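Local coordinates for germination-specific N-acetylmuramoyl-L-alanine amidase, Autolysin (Clostridioides difficile, PDB 7RAG), which probably hydrolyses the amide bond between N-acetylmuramic acid and L-alanine in peptidoglycan, using a bound zinc ion, and is seen here bound to its partner lipoprotein, at residues Lys137-Gln140 with Glu141-Arg145; Ile44-Ala47 with Ile48-Leu52; Glu195-Ala198 with Trp199-Ile203; Ser38-Glu41 with Lys42-Asn45. One frame throughout, in Å; residues are numbered along the deposited sequence.

Contact 1: Lys137-Gln140 with Glu141-Arg145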
loop_
_atom_site.group_PDB
_atom_site.type_symbol
_atom_site.label_atom_id
_atom_site.label_comp_id
_atom_site.label_asym_id
_atom_site.label_seq_id
_atom_site.Cartn_x
_atom_site.Cartn_y
_atom_site.Cartn_z
ATOM N N LYS B 137 5.763 -6.622 23.525
ATOM C CA LYS B 137 5.231 -5.298 23.210
ATOM C C LYS B 137 4.404 -5.332 21.929
ATOM O O LYS B 137 3.336 -4.716 21.858
ATOM C CB LYS B 137 6.367 -4.281 23.081
ATOM C CG LYS B 137 7.028 -3.869 24.387
ATOM C CD LYS B 137 8.038 -2.748 24.139
ATOM C CE LYS B 137 8.670 -2.242 25.420
ATOM N NZ LYS B 137 9.493 -0.990 25.212
ATOM N N CYS B 138 4.887 -6.039 20.903
ATOM C CA CYS B 138 4.106 -6.167 19.668
ATOM C C CYS B 138 2.737 -6.785 19.941
ATOM O O CYS B 138 1.698 -6.287 19.477
ATOM C CB CYS B 138 4.863 -7.007 18.638
ATOM S SG CYS B 138 6.313 -6.204 17.936
ATOM N N ILE B 139 2.719 -7.863 20.721
ATOM C CA ILE B 139 1.457 -8.533 20.993
ATOM C C ILE B 139 0.553 -7.658 21.857
ATOM O O ILE B 139 -0.655 -7.591 21.629
ATOM C CB ILE B 139 1.720 -9.906 21.621
ATOM C CG1 ILE B 139 2.342 -10.807 20.568
ATOM C CG2 ILE B 139 0.449 -10.466 22.186
ATOM C CD1 ILE B 139 3.023 -12.000 21.136
ATOM N N GLN B 140 1.116 -6.965 22.849
ATOM C CA GLN B 140 0.291 -6.111 23.703
ATOM C C GLN B 140 -0.318 -4.962 22.914
ATOM O O GLN B 140 -1.495 -4.624 23.105
ATOM C CB GLN B 140 1.109 -5.577 24.877
ATOM C CG GLN B 140 0.266 -4.925 25.953
ATOM C CD GLN B 140 -0.680 -5.890 26.630
ATOM O OE1 GLN B 140 -0.281 -6.981 27.032
ATOM N NE2 GLN B 140 -1.941 -5.497 26.758
ATOM N N GLU B 141 0.458 -4.356 22.012
ATOM C CA GLU B 141 -0.085 -3.321 21.132
ATOM C C GLU B 141 -1.241 -3.854 20.285
ATOM O O GLU B 141 -2.272 -3.186 20.139
ATOM C CB GLU B 141 1.019 -2.768 20.229
ATOM C CG GLU B 141 1.684 -1.507 20.728
ATOM C CD GLU B 141 3.155 -1.461 20.347
ATOM O OE1 GLU B 141 3.544 -2.246 19.440
ATOM O OE2 GLU B 141 3.917 -0.665 20.967
ATOM N N GLU B 142 -1.093 -5.060 19.713
ATOM C CA GLU B 142 -2.204 -5.609 18.932
ATOM C C GLU B 142 -3.395 -5.983 19.811
ATOM O O GLU B 142 -4.545 -5.838 19.389
ATOM C CB GLU B 142 -1.759 -6.813 18.120
ATOM C CG GLU B 142 -0.716 -6.474 17.112
ATOM C CD GLU B 142 -1.077 -5.260 16.305
ATOM O OE1 GLU B 142 -2.129 -5.289 15.637
ATOM O OE2 GLU B 142 -0.312 -4.265 16.350
ATOM N N LEU B 143 -3.154 -6.479 21.021
ATOM C CA LEU B 143 -4.269 -6.794 21.905
ATOM C C LEU B 143 -5.063 -5.537 22.211
ATOM O O LEU B 143 -6.301 -5.547 22.173
ATOM C CB LEU B 143 -3.768 -7.452 23.189
ATOM C CG LEU B 143 -3.192 -8.869 23.102
ATOM C CD1 LEU B 143 -2.571 -9.292 24.430
ATOM C CD2 LEU B 143 -4.251 -9.863 22.704
ATOM N N LYS B 144 -4.359 -4.426 22.458
ATOM C CA LYS B 144 -5.023 -3.138 22.638
ATOM C C LYS B 144 -5.798 -2.727 21.389
ATOM O O LYS B 144 -6.992 -2.428 21.463
ATOM C CB LYS B 144 -3.995 -2.061 22.994
ATOM C CG LYS B 144 -4.602 -0.721 23.383
ATOM C CD LYS B 144 -3.562 0.401 23.404
ATOM C CE LYS B 144 -4.224 1.776 23.568
ATOM N NZ LYS B 144 -3.357 2.950 23.174
ATOM N N ARG B 145 -5.135 -2.703 20.228
ATOM C CA ARG B 145 -5.761 -2.102 19.049
ATOM C C ARG B 145 -6.935 -2.928 18.559
ATOM O O ARG B 145 -7.961 -2.373 18.157
ATOM C CB ARG B 145 -4.752 -1.929 17.917
ATOM C CG ARG B 145 -5.362 -1.379 16.631
ATOM C CD ARG B 145 -4.374 -1.427 15.457
ATOM N NE ARG B 145 -3.931 -2.787 15.143
ATOM C CZ ARG B 145 -4.567 -3.615 14.311
ATOM N NH1 ARG B 145 -5.672 -3.231 13.699
ATOM N NH2 ARG B 145 -4.105 -4.831 14.079
#

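Contact 2: Ile44-Ala47 with Ile48-Leu52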
loop_
_atom_site.group_PDB
_atom_site.type_symbol
_atom_site.label_atom_id
_atom_site.label_comp_id
_atom_site.label_asym_id
_atom_site.label_seq_id
_atom_site.Cartn_x
_atom_site.Cartn_y
_atom_site.Cartn_z
ATOM N N ILE B 44 -10.758 -22.523 27.629
ATOM C CA ILE B 44 -10.553 -21.263 26.918
ATOM C C ILE B 44 -9.130 -21.172 26.361
ATOM O O ILE B 44 -8.924 -20.750 25.213
ATOM C CB ILE B 44 -10.899 -20.086 27.847
ATOM C CG1 ILE B 44 -12.407 -20.101 28.134
ATOM C CG2 ILE B 44 -10.451 -18.757 27.243
ATOM C CD1 ILE B 44 -12.912 -18.884 28.854
ATOM N N ASN B 45 -8.132 -21.552 27.158
ATOM C CA ASN B 45 -6.754 -21.544 26.682
ATOM C C ASN B 45 -6.607 -22.422 25.450
ATOM O O ASN B 45 -5.994 -22.020 24.451
ATOM C CB ASN B 45 -5.800 -22.034 27.775
ATOM C CG ASN B 45 -5.710 -21.106 28.947
ATOM O OD1 ASN B 45 -6.194 -19.979 28.916
ATOM N ND2 ASN B 45 -5.073 -21.576 30.003
ATOM N N LEU B 46 -7.161 -23.642 25.517
ATOM C CA LEU B 46 -7.082 -24.556 24.388
ATOM C C LEU B 46 -7.786 -23.974 23.177
ATOM O O LEU B 46 -7.282 -24.080 22.052
ATOM C CB LEU B 46 -7.688 -25.908 24.758
ATOM C CG LEU B 46 -7.736 -27.004 23.682
ATOM C CD1 LEU B 46 -6.314 -27.443 23.300
ATOM C CD2 LEU B 46 -8.578 -28.207 24.141
ATOM N N ALA B 47 -8.944 -23.344 23.383
ATOM C CA ALA B 47 -9.690 -22.797 22.253
ATOM C C ALA B 47 -8.892 -21.699 21.549
ATOM O O ALA B 47 -8.740 -21.723 20.318
ATOM C CB ALA B 47 -11.049 -22.272 22.721
ATOM N N ILE B 48 -8.378 -20.727 22.320
ATOM C CA ILE B 48 -7.601 -19.642 21.725
ATOM C C ILE B 48 -6.351 -20.192 21.054
ATOM O O ILE B 48 -6.018 -19.815 19.926
ATOM C CB ILE B 48 -7.245 -18.571 22.776
ATOM C CG1 ILE B 48 -8.509 -17.920 23.325
ATOM C CG2 ILE B 48 -6.355 -17.511 22.162
ATOM C CD1 ILE B 48 -8.319 -17.306 24.663
ATOM N N THR B 49 -5.655 -21.105 21.725
ATOM C CA THR B 49 -4.455 -21.704 21.155
ATOM C C THR B 49 -4.734 -22.411 19.827
ATOM O O THR B 49 -3.915 -22.328 18.899
ATOM C CB THR B 49 -3.855 -22.683 22.159
ATOM O OG1 THR B 49 -3.526 -21.986 23.372
ATOM C CG2 THR B 49 -2.630 -23.340 21.580
ATOM N N LEU B 50 -5.871 -23.119 19.708
ATOM C CA LEU B 50 -6.157 -23.792 18.449
ATOM C C LEU B 50 -6.580 -22.811 17.358
ATOM O O LEU B 50 -6.248 -23.018 16.176
ATOM C CB LEU B 50 -7.206 -24.884 18.649
ATOM C CG LEU B 50 -6.660 -26.053 19.484
ATOM C CD1 LEU B 50 -7.744 -27.045 19.772
ATOM C CD2 LEU B 50 -5.441 -26.754 18.838
ATOM N N LYS B 51 -7.267 -21.723 17.723
ATOM C CA LYS B 51 -7.511 -20.665 16.736
ATOM C C LYS B 51 -6.198 -20.089 16.222
ATOM O O LYS B 51 -6.021 -19.896 15.005
ATOM C CB LYS B 51 -8.370 -19.542 17.330
ATOM C CG LYS B 51 -9.715 -19.977 17.899
ATOM C CD LYS B 51 -10.617 -20.557 16.853
ATOM C CE LYS B 51 -12.032 -20.828 17.416
ATOM N NZ LYS B 51 -12.998 -21.245 16.344
ATOM N N LEU B 52 -5.259 -19.826 17.145
ATOM C CA LEU B 52 -3.964 -19.230 16.804
ATOM C C LEU B 52 -3.117 -20.190 15.971
ATOM O O LEU B 52 -2.441 -19.776 15.027
ATOM C CB LEU B 52 -3.233 -18.829 18.092
ATOM C CG LEU B 52 -1.849 -18.159 18.053
ATOM C CD1 LEU B 52 -1.834 -16.994 17.046
ATOM C CD2 LEU B 52 -1.439 -17.669 19.452
#

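Contact 3: Glu195-Ala198 with Trp199-Ile203. With EDO (1,2-ethanediol), chain D.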
loop_
_atom_site.group_PDB
_atom_site.type_symbol
_atom_site.label_atom_id
_atom_site.label_comp_id
_atom_site.label_asym_id
_atom_site.label_seq_id
_atom_site.Cartn_x
_atom_site.Cartn_y
_atom_site.Cartn_z
ATOM N N GLU B 195 -11.604 -15.847 18.758
ATOM C CA GLU B 195 -10.953 -15.668 17.461
ATOM C C GLU B 195 -10.330 -14.284 17.333
ATOM O O GLU B 195 -9.249 -14.136 16.752
ATOM C CB GLU B 195 -11.940 -15.923 16.329
ATOM C CG GLU B 195 -12.388 -17.355 16.253
ATOM C CD GLU B 195 -13.433 -17.599 15.173
ATOM O OE1 GLU B 195 -13.852 -16.631 14.495
ATOM O OE2 GLU B 195 -13.827 -18.772 14.991
ATOM N N LYS B 196 -11.002 -13.260 17.862
ATOM C CA LYS B 196 -10.434 -11.912 17.855
ATOM C C LYS B 196 -9.089 -11.876 18.584
ATOM O O LYS B 196 -8.112 -11.285 18.097
ATOM C CB LYS B 196 -11.436 -10.958 18.499
ATOM C CG LYS B 196 -11.324 -9.500 18.111
ATOM C CD LYS B 196 -12.705 -8.820 18.224
ATOM C CE LYS B 196 -12.667 -7.352 17.767
ATOM N NZ LYS B 196 -14.026 -6.727 17.730
ATOM N N ILE B 197 -9.022 -12.513 19.756
ATOM C CA ILE B 197 -7.777 -12.552 20.522
ATOM C C ILE B 197 -6.690 -13.279 19.742
ATOM O O ILE B 197 -5.532 -12.841 19.683
ATOM C CB ILE B 197 -8.010 -13.224 21.885
ATOM C CG1 ILE B 197 -8.804 -12.299 22.796
ATOM C CG2 ILE B 197 -6.660 -13.668 22.504
ATOM C CD1 ILE B 197 -9.287 -12.971 24.028
ATOM N N ALA B 198 -7.041 -14.424 19.152
ATOM C CA ALA B 198 -6.057 -15.139 18.356
ATOM C C ALA B 198 -5.546 -14.255 17.227
ATOM O O ALA B 198 -4.343 -14.203 16.971
ATOM C CB ALA B 198 -6.653 -16.437 17.815
ATOM N N TRP B 199 -6.450 -13.533 16.566
ATOM C CA TRP B 199 -6.057 -12.598 15.522
ATOM C C TRP B 199 -5.084 -11.545 16.048
ATOM O O TRP B 199 -4.061 -11.255 15.409
ATOM C CB TRP B 199 -7.295 -11.927 14.942
ATOM C CG TRP B 199 -6.939 -10.971 13.901
ATOM C CD1 TRP B 199 -6.900 -9.613 14.012
ATOM C CD2 TRP B 199 -6.494 -11.284 12.580
ATOM N NE1 TRP B 199 -6.478 -9.064 12.834
ATOM C CE2 TRP B 199 -6.222 -10.069 11.937
ATOM C CE3 TRP B 199 -6.314 -12.478 11.875
ATOM C CZ2 TRP B 199 -5.776 -10.009 10.625
ATOM C CZ3 TRP B 199 -5.876 -12.420 10.575
ATOM C CH2 TRP B 199 -5.610 -11.196 9.961
ATOM N N ALA B 200 -5.374 -10.968 17.216
ATOM C CA ALA B 200 -4.464 -9.965 17.767
ATOM C C ALA B 200 -3.075 -10.561 18.022
ATOM O O ALA B 200 -2.052 -9.962 17.665
ATOM C CB ALA B 200 -5.046 -9.368 19.045
ATOM N N ILE B 201 -3.023 -11.759 18.615
ATOM C CA ILE B 201 -1.727 -12.368 18.911
ATOM C C ILE B 201 -0.979 -12.678 17.622
ATOM O O ILE B 201 0.243 -12.463 17.516
ATOM C CB ILE B 201 -1.887 -13.633 19.770
ATOM C CG1 ILE B 201 -2.760 -13.345 20.998
ATOM C CG2 ILE B 201 -0.491 -14.137 20.167
ATOM C CD1 ILE B 201 -2.948 -14.535 21.936
ATOM N N TYR B 202 -1.695 -13.200 16.630
ATOM C CA TYR B 202 -1.087 -13.550 15.355
ATOM C C TYR B 202 -0.507 -12.319 14.677
ATOM O O TYR B 202 0.625 -12.350 14.170
ATOM C CB TYR B 202 -2.138 -14.234 14.482
ATOM C CG TYR B 202 -1.863 -14.278 13.002
ATOM C CD1 TYR B 202 -0.867 -15.100 12.470
ATOM C CD2 TYR B 202 -2.633 -13.522 12.121
ATOM C CE1 TYR B 202 -0.634 -15.149 11.103
ATOM C CE2 TYR B 202 -2.407 -13.552 10.759
ATOM C CZ TYR B 202 -1.409 -14.370 10.256
ATOM O OH TYR B 202 -1.204 -14.397 8.901
ATOM N N ILE B 203 -1.249 -11.209 14.695
ATOM C CA ILE B 203 -0.729 -9.982 14.104
ATOM C C ILE B 203 0.483 -9.491 14.885
ATOM O O ILE B 203 1.464 -9.031 14.296
ATOM C CB ILE B 203 -1.839 -8.919 14.005
ATOM C CG1 ILE B 203 -2.840 -9.322 12.917
ATOM C CG2 ILE B 203 -1.270 -7.563 13.663
ATOM C CD1 ILE B 203 -2.176 -9.650 11.592
HETATM C C1 EDO D . -4.946 -16.843 7.013
HETATM O O1 EDO D . -4.263 -16.170 5.933
HETATM C C2 EDO D . -4.543 -16.174 8.304
HETATM O O2 EDO D . -3.826 -14.979 7.918
#

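Contact 4: Ser38-Glu41 with Lys42-Asn45. With ZN (zinc ion), chain C.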
loop_
_atom_site.group_PDB
_atom_site.type_symbol
_atom_site.label_atom_id
_atom_site.label_comp_id
_atom_site.label_asym_id
_atom_site.label_seq_id
_atom_site.Cartn_x
_atom_site.Cartn_y
_atom_site.Cartn_z
ATOM N N SER B 38 -18.134 -22.288 37.186
ATOM C CA SER B 38 -18.669 -22.880 35.964
ATOM C C SER B 38 -17.595 -22.983 34.890
ATOM O O SER B 38 -17.513 -23.989 34.175
ATOM C CB SER B 38 -19.839 -22.048 35.442
ATOM O OG SER B 38 -19.377 -20.851 34.832
ATOM N N THR B 39 -16.752 -21.954 34.784
ATOM C CA THR B 39 -15.852 -21.743 33.661
ATOM C C THR B 39 -14.403 -21.801 34.135
ATOM O O THR B 39 -14.071 -21.264 35.196
ATOM C CB THR B 39 -16.160 -20.389 33.018
ATOM O OG1 THR B 39 -17.561 -20.327 32.712
ATOM C CG2 THR B 39 -15.354 -20.190 31.760
ATOM N N SER B 40 -13.539 -22.453 33.355
ATOM C CA SER B 40 -12.155 -22.683 33.754
ATOM C C SER B 40 -11.191 -22.173 32.684
ATOM O O SER B 40 -11.589 -21.862 31.557
ATOM C CB SER B 40 -11.898 -24.170 34.013
ATOM O OG SER B 40 -11.849 -24.870 32.782
ATOM N N GLU B 41 -9.901 -22.110 33.044
ATOM C CA GLU B 41 -8.870 -21.709 32.087
ATOM C C GLU B 41 -8.652 -22.763 31.007
ATOM O O GLU B 41 -8.539 -22.423 29.829
ATOM C CB GLU B 41 -7.539 -21.455 32.789
ATOM C CG GLU B 41 -7.327 -20.107 33.425
ATOM C CD GLU B 41 -5.913 -19.986 33.986
ATOM O OE1 GLU B 41 -4.949 -20.070 33.192
ATOM O OE2 GLU B 41 -5.766 -19.836 35.219
ATOM N N LYS B 42 -8.585 -24.047 31.392
ATOM C CA LYS B 42 -8.235 -25.145 30.481
ATOM C C LYS B 42 -8.812 -24.974 29.083
ATOM O O LYS B 42 -8.079 -24.886 28.086
ATOM C CB LYS B 42 -8.767 -26.479 31.024
ATOM C CG LYS B 42 -8.026 -27.096 32.162
ATOM C CD LYS B 42 -8.379 -28.596 32.302
ATOM C CE LYS B 42 -9.864 -28.882 32.144
ATOM N NZ LYS B 42 -10.187 -30.333 32.394
ATOM N N ASP B 43 -10.144 -24.889 29.024
ATOM C CA ASP B 43 -10.881 -24.955 27.773
ATOM C C ASP B 43 -10.739 -23.677 26.965
ATOM O O ASP B 43 -10.588 -23.733 25.741
ATOM C CB ASP B 43 -12.349 -25.261 28.064
ATOM C CG ASP B 43 -12.518 -26.492 28.958
ATOM O OD1 ASP B 43 -11.870 -27.531 28.664
ATOM O OD2 ASP B 43 -13.279 -26.416 29.959
ATOM N N ILE B 44 -10.758 -22.523 27.629
ATOM C CA ILE B 44 -10.553 -21.263 26.918
ATOM C C ILE B 44 -9.130 -21.172 26.361
ATOM O O ILE B 44 -8.924 -20.750 25.213
ATOM C CB ILE B 44 -10.899 -20.086 27.847
ATOM C CG1 ILE B 44 -12.407 -20.101 28.134
ATOM C CG2 ILE B 44 -10.451 -18.757 27.243
ATOM C CD1 ILE B 44 -12.912 -18.884 28.854
ATOM N N ASN B 45 -8.132 -21.552 27.158
ATOM C CA ASN B 45 -6.754 -21.544 26.682
ATOM C C ASN B 45 -6.607 -22.422 25.450
ATOM O O ASN B 45 -5.994 -22.020 24.451
ATOM C CB ASN B 45 -5.800 -22.034 27.775
ATOM C CG ASN B 45 -5.710 -21.106 28.947
ATOM O OD1 ASN B 45 -6.194 -19.979 28.916
ATOM N ND2 ASN B 45 -5.073 -21.576 30.003
HETATM ZN ZN ZN C . -3.061 -20.247 34.125
#

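Contact 1: Lys137-Gln140 with Glu141-Arg145
Glu141 N, Glu142 N, Leu143 N and Lys144 N each bond back to the carbonyl four residues earlier, from Lys137 O to Gln140 O. These are successive bonds of one alpha-helix. The shortest of the four is Leu143 N to Ile139 O at 2.8 Å. A wider pi-type turn follows at 143-145.

On the buried side Ile139 and Leu143 lie side by side and point the same way. Methyl CG2 of Ile139 meets CD1 of Leu143 at 3.9 Å. In Leu143, chi1 of -69° sets CG beside the backbone N, over the preceding turn, 3.2 Å from Ile139 O. Gln140 leaves the helix in another direction, at about a right angle to Leu143. Its amide is held at both ends by the neighbouring strand region: OE1 bonds to Thr123 OG1 and NE2 to Ala121 O. Glu141 lies over the preceding turn on the exposed side, with CB 3.4 Å from Lys137 O.

Glu142 and Arg145, three residues apart, form a salt bridge. Arg145 NH2 meets Glu142 OE1 at 2.6 Å, nearly in the guanidinium plane. Arg145 NE adds a weak bond to the same oxygen, at 3.1 Å. Arg145 NH1 makes a second salt bridge, to Asp85 of the lipoprotein chain, so this guanidinium joins the two proteins.

Ile139 and Leu143 pack on Ile174 of strand 171-178. This is an amphipathic helix, the crossover of the beta-alpha-beta unit formed by strand 122-126, helix 130-147 and strand 156-158.

Contact 2: Ile44-Ala47 with Ile48-Leu52
Thr49 bonds twice to the carbonyl of Asn45. Its backbone N reaches Asn45 O at 2.9 Å, and its hydroxyl OG1 donates to the same oxygen at 2.7 Å. The two donors come from opposite faces of the carbonyl plane, with OG1 well above it. This fixes the rotation of the hydroxyl: OG1 sits beside its own backbone N (chi1 -60°) and folds back over the previous turn.

Two apolar pairs flank this bond. Ile44 and Ile48 run side by side, with CG2 of Ile44 3.6 Å from CD1 of Ile48. Leu46 and Leu50 slant across each other and meet methyl to methyl, CD1 to CD1, at 3.8 Å. Lys51 CG, placed by chi1 (-56°) near its backbone N, lies 3.1 Å from Ala47 O.

Further out, Asn45 ND2 bonds to Gly24 O, beside the zinc ligand His25. Lys51 NZ forms salt bridges to Glu191 and Glu195. Thr49 packs on Leu21 and Ala23 of strand 18-23 and on Ile108 of strand 104-111.

The threonine hydroxyl bonded to the carbonyl four residues back is a common helix motif. Here it lies on the sheet-facing side of helix 41-58, the crossover between parallel strands 18-23 and 62-65.

Contact 3: Glu195-Ala198 with Trp199-Ile203
Ile197 and Ile201 form the tightly packed part of this helix. Their side chains lie side by side and point the same way, with CG2 of Ile197 3.9 Å from CD1 of Ile201. Ile201 CG1 comes within 3.1 Å of Ile197 O. It lies beside its own backbone N (chi1 -51°), which turns it back over the preceding turn. Ile201 N bonds to Ile197 O and Tyr202 N to Ala198 O, both at 2.9 Å.

On the outer side few side-chain contacts run between the two segments, and the lipoprotein chain packs on Trp199 and Tyr202. Trp199 CB rests 3.3 Å from Lys196 O, but the indole leads away from the first segment. CG is anti to the backbone N (chi1 179°), and the ring lies along the later turn. There Ile203 CG1 covers one face, 3.5 Å above the plane and offset toward the rim. Trp199 NE1 bonds to Asp85 of the lipoprotein chain. The Tyr202 ring also leads away. Its OH bonds to Ser59 OG, and to O2 of a 1,2-ethanediol, probably from the crystallisation liquor, at 2.9 Å. Lys196 is the partly exposed residue and extends away from the second segment.

Glu195 reaches out in two directions. OE2 meets Lys51 of helix 41-58, and OE1 meets Lys82 of the lipoprotein.

Helix 191-211 thus runs between two neighbours. Ala198 and Ile201 face helix 41-58, while Ala200 packs on Leu143 and Val146 of helix 130-147. On the sheet side, Ile197 packs on Cys176 and Ile201 on Ile174 of strand 171-178.

Contact 4: Ser38-Glu41 with Lys42-Asn45
Glu41 crosses the side chain of Asn45 at a slant, its CB 3.7 Å from Asn45 ND2, which is bonded to Gly24 O. The carboxylate and amide planes are 68° apart. Glu41 OE1 binds the zinc ion at 2.1 Å. The other oxygen, OE2, is 2.9 Å from the metal and bonds to Ala32 N. OE1 also accepts from Leu110 N, so both carboxylate oxygens are held by backbone groups. The chain is extended beyond CG (chi2 -176°), which carries the carboxylate out to the metal. His25 and His109 complete the protein ligands.

Glu41 O accepts from Asn45 N at 2.8 Å, almost straight on. Asn45 CG lies 3.2 Å from the same oxygen.

The loop residues make lighter contacts. Thr39 CG2 touches Ile44 CD1 at 4.0 Å. Ser40 OG approaches Asp43 OD2 at 3.5 Å. Lys42, already in the helix, turns away, bent at chi3. Its NZ reaches Asp70 in a salt bridge and Gly27 O in a hydrogen bond.

The loop from strand 18-23 therefore brings Glu41 to the zinc at the entry to the helix. Ile44 and Asn45 lie against Leu110 of strand 104-111, close to the ligand His109.

How the contacts relate
Contacts 2 and 4 share Ile44 and Asn45 on helix 41-58, and their centres are 10 Å apart. Contact 4 supplies a zinc ligand; contact 2 carries the helix away from the metal. Contact 3 lies against contact 2, joined by the salt bridge of Lys51 NZ to Glu195 OE2 at 2.9 Å and by Leu52 CD2 on Ile201 CG2 at 3.7 Å. It also touches contact 1, where Leu143 CD2 meets Ala200 CB at 3.8 Å. Contacts 1 and 4 are farthest apart, with centres 23 Å apart. Contacts 1 and 3 both meet Asp85 of the lipoprotein, which also touches Lys51 of contact 2. The Ile201 side chain is about 13 Å from the zinc.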